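SusD homolog (Bacteroides ovatus, PDB 4F53) probably binds mucin O-glycans at the bacterial cell surface, as a TPR-like outer-membrane lipoprotein of the SusD/RagB family. Local coordinates at residues N217-T220 and E226-V229; K158-L163 and L202-R207; A116-I121 and D164-V169. All coordinates share one frame; numbering follows the deposited sequence.

Contact 1: residues N217-T220 and E226-V229; sequences NGKT and EEAV. With CA (calcium ion), chain D.
A tight beta hairpin leading into helix 221-231 brings Lys-219, on the short, weakly bonded return arm of the hairpin, against Glu-227, in the second turn of the helix. The cross-link is an ion pair: NZ of Lys-219 donates to OE1 of Glu-227 at 2.8 Å. The ammonium comes in on the syn side of the carboxylate, about 15° out of its plane. Both side chains are extended beyond CG and meet at about a right angle, and CE of Lys-219 lies equally near both oxygens, 3.4 Å from OE1 and 3.4 Å from OE2 of Glu-227. The grip is a bond between chain ends rather than broad packing, since the pair buries little surface.

Asn-217 and Gly-218 turn the hairpin with positive phi angles close to those of a type I' turn, a setting that favours glycine at the second position. Both ends of the Asn-217 amide are used: OD1 binds the calcium ion at 2.3 Å, which three waters also bind, and ND2 donates to Glu-161 of helix 152-173. Thr-220 is the N-cap of the helix, its hydroxyl receiving the backbone N of Gln-223.

The ion pair is one link of a larger charge cluster: Lys-219 also pairs with Asp-164 of helix 152-173, and Glu-227 with Lys-201 of helix 190-207, so the hairpin and helix 221-231 are tied at the protein surface to both of the preceding helices.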
loop_
_atom_site.group_PDB
_atom_site.type_symbol
_atom_site.label_atom_id
_atom_site.label_comp_id
_atom_site.label_asym_id
_atom_site.label_seq_id
_atom_site.Cartn_x
_atom_site.Cartn_y
_atom_site.Cartn_z
ATOM N N ASN A 217 -6.696 -13.168 22.306
ATOM C CA ASN A 217 -6.670 -13.383 23.754
ATOM C C ASN A 217 -7.779 -12.569 24.449
ATOM O O ASN A 217 -7.523 -11.926 25.484
ATOM C CB ASN A 217 -5.285 -13.043 24.335
ATOM C CG ASN A 217 -4.160 -13.810 23.694
ATOM O OD1 ASN A 217 -4.283 -15.002 23.428
ATOM N ND2 ASN A 217 -3.043 -13.143 23.424
ATOM N N GLY A 218 -8.983 -12.589 23.855
ATOM C CA GLY A 218 -10.150 -11.894 24.388
ATOM C C GLY A 218 -10.282 -10.447 23.956
ATOM O O GLY A 218 -11.321 -9.840 24.206
ATOM N N LYS A 219 -9.241 -9.869 23.308
ATOM C CA LYS A 219 -9.261 -8.471 22.838
ATOM C C LYS A 219 -9.859 -8.388 21.448
ATOM O O LYS A 219 -9.320 -8.968 20.514
ATOM C CB LYS A 219 -7.852 -7.862 22.829
ATOM C CG LYS A 219 -7.148 -7.758 24.187
ATOM C CD LYS A 219 -5.674 -7.408 23.915
ATOM C CE LYS A 219 -4.854 -7.028 25.119
ATOM N NZ LYS A 219 -3.625 -6.289 24.701
ATOM N N THR A 220 -10.967 -7.676 21.305
ATOM C CA THR A 220 -11.657 -7.484 20.019
ATOM C C THR A 220 -10.941 -6.429 19.176
ATOM O O THR A 220 -10.048 -5.730 19.687
ATOM C CB THR A 220 -13.111 -7.044 20.279
ATOM O OG1 THR A 220 -13.077 -5.777 20.934
ATOM C CG2 THR A 220 -13.891 -8.053 21.126
ATOM N N GLU A 226 -8.550 0.839 20.503
ATOM C CA GLU A 226 -8.648 1.738 21.668
ATOM C C GLU A 226 -7.373 1.713 22.509
ATOM O O GLU A 226 -6.921 2.781 22.937
ATOM C CB GLU A 226 -9.859 1.400 22.530
ATOM C CG GLU A 226 -11.178 1.714 21.835
ATOM C CD GLU A 226 -12.445 1.371 22.590
ATOM O OE1 GLU A 226 -12.373 0.697 23.645
ATOM O OE2 GLU A 226 -13.520 1.836 22.149
ATOM N N GLU A 227 -6.770 0.522 22.703
ATOM C CA GLU A 227 -5.517 0.367 23.461
ATOM C C GLU A 227 -4.359 1.080 22.774
ATOM O O GLU A 227 -3.571 1.735 23.436
ATOM C CB GLU A 227 -5.156 -1.119 23.618
ATOM C CG GLU A 227 -5.903 -1.845 24.722
ATOM C CD GLU A 227 -5.600 -3.329 24.835
ATOM O OE1 GLU A 227 -4.778 -3.846 24.045
ATOM O OE2 GLU A 227 -6.177 -3.971 25.740
ATOM N N ALA A 228 -4.249 0.922 21.454
ATOM C CA ALA A 228 -3.198 1.528 20.611
ATOM C C ALA A 228 -3.230 3.072 20.723
ATOM O O ALA A 228 -2.197 3.688 20.932
ATOM C CB ALA A 228 -3.371 1.089 19.152
ATOM N N VAL A 229 -4.422 3.662 20.641
ATOM C CA VAL A 229 -4.628 5.100 20.707
ATOM C C VAL A 229 -4.334 5.596 22.118
ATOM O O VAL A 229 -3.676 6.634 22.255
ATOM C CB VAL A 229 -6.051 5.495 20.205
ATOM C CG1 VAL A 229 -6.388 6.944 20.566
ATOM C CG2 VAL A 229 -6.159 5.281 18.704
HETATM CA CA CA D . -3.963 -17.224 23.963
HETATM O O HOH W 1 -3.081 -19.429 22.562
HETATM O O HOH W 2 -1.761 -17.200 22.644
HETATM O O HOH W 3 -6.186 -16.809 25.346
#

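Contact 2: residues K158-L163 and L202-R207; sequences KMLEDL and LRMAMR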
loop_
_atom_site.group_PDB
_atom_site.type_symbol
_atom_site.label_atom_id
_atom_site.label_comp_id
_atom_site.label_asym_id
_atom_site.label_seq_id
_atom_site.Cartn_x
_atom_site.Cartn_y
_atom_site.Cartn_z
ATOM N N LYS A 158 -1.106 -14.068 15.747
ATOM C CA LYS A 158 0.280 -14.159 16.215
ATOM C C LYS A 158 0.967 -12.773 16.121
ATOM O O LYS A 158 1.569 -12.328 17.095
ATOM C CB LYS A 158 1.068 -15.228 15.449
ATOM C CG LYS A 158 2.510 -15.310 15.899
ATOM C CD LYS A 158 3.290 -16.464 15.294
ATOM C CE LYS A 158 4.773 -16.148 15.209
ATOM N NZ LYS A 158 5.380 -15.780 16.527
HETATM N N MSE A 159 0.813 -12.072 14.994
HETATM C CA MSE A 159 1.377 -10.740 14.784
HETATM C C MSE A 159 0.916 -9.756 15.840
HETATM O O MSE A 159 1.746 -9.032 16.393
HETATM C CB MSE A 159 0.991 -10.176 13.397
HETATM C CG MSE A 159 1.760 -10.808 12.231
HETATM SE SE MSE A 159 1.079 -10.071 10.552
HETATM C CE MSE A 159 2.457 -10.838 9.469
ATOM N N LEU A 160 -0.401 -9.724 16.124
ATOM C CA LEU A 160 -0.979 -8.775 17.084
ATOM C C LEU A 160 -0.490 -9.072 18.502
ATOM O O LEU A 160 -0.136 -8.140 19.229
ATOM C CB LEU A 160 -2.516 -8.717 17.004
ATOM C CG LEU A 160 -3.060 -7.820 15.860
ATOM C CD1 LEU A 160 -4.504 -8.215 15.469
ATOM C CD2 LEU A 160 -3.000 -6.315 16.237
ATOM N N GLU A 161 -0.360 -10.360 18.853
ATOM C CA GLU A 161 0.133 -10.793 20.155
ATOM C C GLU A 161 1.628 -10.435 20.312
ATOM O O GLU A 161 2.038 -9.964 21.372
ATOM C CB GLU A 161 -0.097 -12.293 20.302
ATOM C CG GLU A 161 0.401 -12.872 21.612
ATOM C CD GLU A 161 -0.065 -14.284 21.914
ATOM O OE1 GLU A 161 -1.163 -14.670 21.453
ATOM O OE2 GLU A 161 0.659 -14.996 22.643
ATOM N N ASP A 162 2.433 -10.677 19.273
ATOM C CA ASP A 162 3.854 -10.335 19.296
ATOM C C ASP A 162 4.044 -8.813 19.309
ATOM O O ASP A 162 4.918 -8.318 20.030
ATOM C CB ASP A 162 4.620 -10.981 18.114
ATOM C CG ASP A 162 4.717 -12.507 18.198
ATOM O OD1 ASP A 162 4.482 -13.069 19.305
ATOM O OD2 ASP A 162 4.970 -13.140 17.157
ATOM N N LEU A 163 3.179 -8.072 18.581
ATOM C CA LEU A 163 3.225 -6.614 18.539
ATOM C C LEU A 163 2.991 -6.022 19.948
ATOM O O LEU A 163 3.692 -5.080 20.326
ATOM C CB LEU A 163 2.194 -6.087 17.523
ATOM C CG LEU A 163 2.230 -4.608 17.160
ATOM C CD1 LEU A 163 3.645 -4.143 16.852
ATOM C CD2 LEU A 163 1.280 -4.337 16.038
ATOM N N LEU A 202 -3.191 -0.269 15.440
ATOM C CA LEU A 202 -4.461 0.356 15.033
ATOM C C LEU A 202 -4.793 -0.008 13.584
ATOM O O LEU A 202 -5.941 -0.293 13.285
ATOM C CB LEU A 202 -4.371 1.895 15.228
ATOM C CG LEU A 202 -5.509 2.766 14.709
ATOM C CD1 LEU A 202 -6.806 2.530 15.494
ATOM C CD2 LEU A 202 -5.129 4.214 14.795
ATOM N N ARG A 203 -3.794 -0.031 12.702
ATOM C CA ARG A 203 -3.979 -0.395 11.291
ATOM C C ARG A 203 -4.496 -1.848 11.186
ATOM O O ARG A 203 -5.476 -2.095 10.507
ATOM C CB ARG A 203 -2.677 -0.206 10.477
ATOM C CG ARG A 203 -2.796 -0.777 9.043
ATOM C CD ARG A 203 -1.456 -1.019 8.400
ATOM N NE ARG A 203 -0.882 0.214 7.854
ATOM C CZ ARG A 203 0.294 0.265 7.234
ATOM N NH1 ARG A 203 1.026 -0.834 7.092
ATOM N NH2 ARG A 203 0.731 1.409 6.718
HETATM N N MSE A 204 -3.909 -2.760 11.953
HETATM C CA MSE A 204 -4.307 -4.162 11.949
HETATM C C MSE A 204 -5.646 -4.397 12.665
HETATM O O MSE A 204 -6.393 -5.251 12.225
HETATM C CB MSE A 204 -3.208 -5.012 12.552
HETATM C CG MSE A 204 -1.955 -4.992 11.694
HETATM SE SE MSE A 204 -0.651 -6.213 12.406
HETATM C CE MSE A 204 -1.607 -7.832 12.202
ATOM N N ALA A 205 -5.957 -3.627 13.718
ATOM C CA ALA A 205 -7.242 -3.737 14.399
ATOM C C ALA A 205 -8.342 -3.279 13.462
ATOM O O ALA A 205 -9.311 -4.010 13.276
ATOM C CB ALA A 205 -7.245 -2.900 15.672
HETATM N N MSE A 206 -8.155 -2.124 12.788
HETATM C CA MSE A 206 -9.135 -1.606 11.825
HETATM C C MSE A 206 -9.358 -2.599 10.643
HETATM O O MSE A 206 -10.491 -2.800 10.195
HETATM C CB MSE A 206 -8.700 -0.237 11.295
HETATM C CG MSE A 206 -9.858 0.548 10.700
HETATM SE SE MSE A 206 -11.218 0.931 12.073
HETATM C CE MSE A 206 -10.058 1.955 13.351
ATOM N N ARG A 207 -8.293 -3.232 10.185
ATOM C CA ARG A 207 -8.322 -4.245 9.122
ATOM C C ARG A 207 -9.294 -5.419 9.406
ATOM O O ARG A 207 -9.966 -5.924 8.490
ATOM C CB ARG A 207 -6.909 -4.838 8.950
ATOM C CG ARG A 207 -6.782 -5.717 7.696
ATOM C CD ARG A 207 -6.327 -4.896 6.521
ATOM N NE ARG A 207 -4.859 -4.746 6.493
ATOM C CZ ARG A 207 -4.181 -3.607 6.361
ATOM N NH1 ARG A 207 -4.822 -2.441 6.276
ATOM N NH2 ARG A 207 -2.866 -3.628 6.226
#
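No flat group comes between Met-159, Leu-160 and Met-204, which meet through aliphatic atoms; the planar groups lie at the margins. On one flank OD2 of Asp-162 takes NZ of Lys-158, one helical turn back, at 2.7 Å through its syn lone pair. On the other, the guanidinium of Arg-203 has a cation-pi partner in Phe-335, and its NE forms a salt bridge with Glu-339.

Met-204 carries the contact, and its two ends work differently. Its CB rests 3.9 Å from CD2 of Leu-160, the two side chains running alongside in opposite senses. Its chain then bends at the last torsion (chi3 63°), which brings the terminal methyl CE to 3.7 Å from CB of Met-159 and to 3.9 Å from CG of Leu-160. Met-159, whose chain is extended, crosses Met-204 at about a right angle, and its selenium also lies 3.9 Å from CE of Met-204. Both methionines are selenomethionines in this crystal. Met-204 thus packs against both residues between helices whose nearest CA atoms, those of Leu-160 and Met-204, are 7.7 Å apart.

The contact is buried, joining helix 152-173 to the C-terminal end of helix 190-207. Helix 110-131 covers Met-159 through Ile-121 and Met-124, helix 221-231 packs Leu-224 on Leu-160 and Ala-205, and helix 337-349 meets Leu-202 and Met-206 through Leu-343.

Contact 3: residues A116-I121 and D164-V169; sequences AELYRI and DNIITV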
loop_
_atom_site.group_PDB
_atom_site.type_symbol
_atom_site.label_atom_id
_atom_site.label_comp_id
_atom_site.label_asym_id
_atom_site.label_seq_id
_atom_site.Cartn_x
_atom_site.Cartn_y
_atom_site.Cartn_z
ATOM N N ALA A 116 13.575 -6.270 14.967
ATOM C CA ALA A 116 13.633 -7.310 13.932
ATOM C C ALA A 116 12.246 -7.955 13.754
ATOM O O ALA A 116 11.791 -8.114 12.621
ATOM C CB ALA A 116 14.676 -8.365 14.298
ATOM N N GLU A 117 11.555 -8.257 14.876
ATOM C CA GLU A 117 10.198 -8.810 14.875
ATOM C C GLU A 117 9.177 -7.808 14.334
ATOM O O GLU A 117 8.253 -8.221 13.639
ATOM C CB GLU A 117 9.774 -9.261 16.284
ATOM C CG GLU A 117 8.724 -10.362 16.270
ATOM C CD GLU A 117 9.185 -11.664 15.639
ATOM O OE1 GLU A 117 10.405 -11.952 15.675
ATOM O OE2 GLU A 117 8.324 -12.393 15.095
ATOM N N LEU A 118 9.329 -6.506 14.660
ATOM C CA LEU A 118 8.447 -5.448 14.157
ATOM C C LEU A 118 8.535 -5.383 12.619
ATOM O O LEU A 118 7.500 -5.304 11.965
ATOM C CB LEU A 118 8.788 -4.085 14.790
ATOM C CG LEU A 118 7.944 -2.864 14.332
ATOM C CD1 LEU A 118 6.478 -3.025 14.689
ATOM C CD2 LEU A 118 8.475 -1.580 14.935
ATOM N N TYR A 119 9.765 -5.462 12.047
ATOM C CA TYR A 119 9.996 -5.436 10.600
ATOM C C TYR A 119 9.373 -6.658 9.962
ATOM O O TYR A 119 8.696 -6.516 8.953
ATOM C CB TYR A 119 11.505 -5.348 10.270
ATOM C CG TYR A 119 12.215 -4.152 10.880
ATOM C CD1 TYR A 119 11.530 -2.959 11.136
ATOM C CD2 TYR A 119 13.576 -4.202 11.175
ATOM C CE1 TYR A 119 12.185 -1.851 11.673
ATOM C CE2 TYR A 119 14.234 -3.105 11.735
ATOM C CZ TYR A 119 13.541 -1.929 11.961
ATOM O OH TYR A 119 14.196 -0.863 12.516
ATOM N N ARG A 120 9.535 -7.840 10.594
ATOM C CA ARG A 120 8.923 -9.105 10.168
ATOM C C ARG A 120 7.399 -8.985 10.065
ATOM O O ARG A 120 6.833 -9.395 9.061
ATOM C CB ARG A 120 9.280 -10.225 11.150
ATOM C CG ARG A 120 8.938 -11.583 10.615
ATOM C CD ARG A 120 9.012 -12.580 11.735
ATOM N NE ARG A 120 8.639 -13.906 11.258
ATOM C CZ ARG A 120 8.204 -14.881 12.039
ATOM N NH1 ARG A 120 8.076 -14.686 13.345
ATOM N NH2 ARG A 120 7.885 -16.056 11.521
ATOM N N ILE A 121 6.743 -8.406 11.101
ATOM C CA ILE A 121 5.298 -8.188 11.107
ATOM C C ILE A 121 4.878 -7.305 9.903
ATOM O O ILE A 121 4.033 -7.738 9.134
ATOM C CB ILE A 121 4.814 -7.620 12.467
ATOM C CG1 ILE A 121 4.997 -8.691 13.560
ATOM C CG2 ILE A 121 3.339 -7.173 12.365
ATOM C CD1 ILE A 121 4.843 -8.233 15.003
ATOM N N ASP A 164 2.052 -6.603 20.743
ATOM C CA ASP A 164 1.810 -6.182 22.136
ATOM C C ASP A 164 3.090 -6.295 22.990
ATOM O O ASP A 164 3.371 -5.405 23.791
ATOM C CB ASP A 164 0.690 -7.004 22.781
ATOM C CG ASP A 164 -0.681 -6.366 22.688
ATOM O OD1 ASP A 164 -0.748 -5.136 22.483
ATOM O OD2 ASP A 164 -1.691 -7.094 22.854
ATOM N N ASN A 165 3.888 -7.357 22.777
ATOM C CA ASN A 165 5.144 -7.553 23.501
ATOM C C ASN A 165 6.207 -6.572 23.017
ATOM O O ASN A 165 6.944 -6.057 23.846
ATOM C CB ASN A 165 5.632 -9.009 23.400
ATOM C CG ASN A 165 4.675 -9.988 24.071
ATOM O OD1 ASN A 165 4.057 -9.690 25.109
ATOM N ND2 ASN A 165 4.509 -11.170 23.485
ATOM N N ILE A 166 6.247 -6.270 21.697
ATOM C CA ILE A 166 7.175 -5.306 21.090
ATOM C C ILE A 166 6.867 -3.912 21.660
ATOM O O ILE A 166 7.784 -3.193 22.036
ATOM C CB ILE A 166 7.097 -5.341 19.523
ATOM C CG1 ILE A 166 7.658 -6.651 18.963
ATOM C CG2 ILE A 166 7.765 -4.104 18.849
ATOM C CD1 ILE A 166 7.142 -6.966 17.556
ATOM N N ILE A 167 5.584 -3.544 21.736
ATOM C CA ILE A 167 5.136 -2.253 22.280
ATOM C C ILE A 167 5.640 -2.102 23.754
ATOM O O ILE A 167 6.150 -1.039 24.116
ATOM C CB ILE A 167 3.597 -2.138 22.133
ATOM C CG1 ILE A 167 3.211 -1.896 20.651
ATOM C CG2 ILE A 167 3.020 -1.027 23.041
ATOM C CD1 ILE A 167 1.751 -2.183 20.285
ATOM N N THR A 168 5.507 -3.174 24.580
ATOM C CA THR A 168 5.960 -3.228 25.982
ATOM C C THR A 168 7.481 -2.998 26.043
ATOM O O THR A 168 7.928 -2.175 26.831
ATOM C CB THR A 168 5.537 -4.561 26.630
ATOM O OG1 THR A 168 4.101 -4.624 26.630
ATOM C CG2 THR A 168 6.069 -4.732 28.068
ATOM N N VAL A 169 8.263 -3.682 25.182
ATOM C CA VAL A 169 9.723 -3.537 25.117
ATOM C C VAL A 169 10.100 -2.088 24.707
ATOM O O VAL A 169 10.913 -1.470 25.379
ATOM C CB VAL A 169 10.375 -4.597 24.188
ATOM C CG1 VAL A 169 11.847 -4.283 23.920
ATOM C CG2 VAL A 169 10.223 -5.998 24.776
#
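Ile-166 drives its CD1 methyl into the surface of helix 110-131, where it lies 3.7 Å from CB of Glu-117 and 3.7 Å from the backbone N of Leu-118. The same CD1 meets CD1 of Ile-121 tip to tip at 3.7 Å. The branch methyl CG2 lies further off, 4.2 Å from CB of Leu-118. With CG1 beside the backbone N (chi1 -69°), the long branch reaches across while CG2 stays on the Leu-118 side.

Both helices belong to the mainly helical, TPR-like core of this SusD-family protein and run roughly antiparallel, at 143° with axes 10.3 Å apart. Glu-117 crosses Ile-166 with its aliphatic part, then bends at its second torsion (chi2 63°), turning the carboxylate from Ile-166. There the syn lone pair of OE2 takes NH1 of Arg-120 at 2.9 Å, in the guanidinium plane, and OE1 bonds the hydroxyl of Tyr-100. An alanine here would keep CB against Ile-166 but would probably leave Arg-120 without this carboxylate and Tyr-100 without this partner. In helix 152-173 itself, the carbonyl O of Asp-164, before Ile-166, is gripped from opposite faces by OG1 and N of Thr-168.

Contacts 2 and 3 share helix 152-173, and contact 1 touches it through Lys-219 to Asp-164 and Asn-217 to Glu-161. Residues 158-163 serve contact 2 and the following 164-169 serve contact 3, whose centres are 11 Å apart. Helices 110-131 and 190-207 both pack on this helix, and the segments of the two contacts alternate along the chain. Leu-163 joins them, its CD1 lying 3.7 Å from CD1 of Leu-118. Contact 1 comes later in sequence, its centre about 9 Å from that of contact 2 and 16 Å from that of contact 3, further out toward the surface. Here apolar side chains fill the two buried helix contacts, while the ion pair and calcium-bound turn lie at the surface.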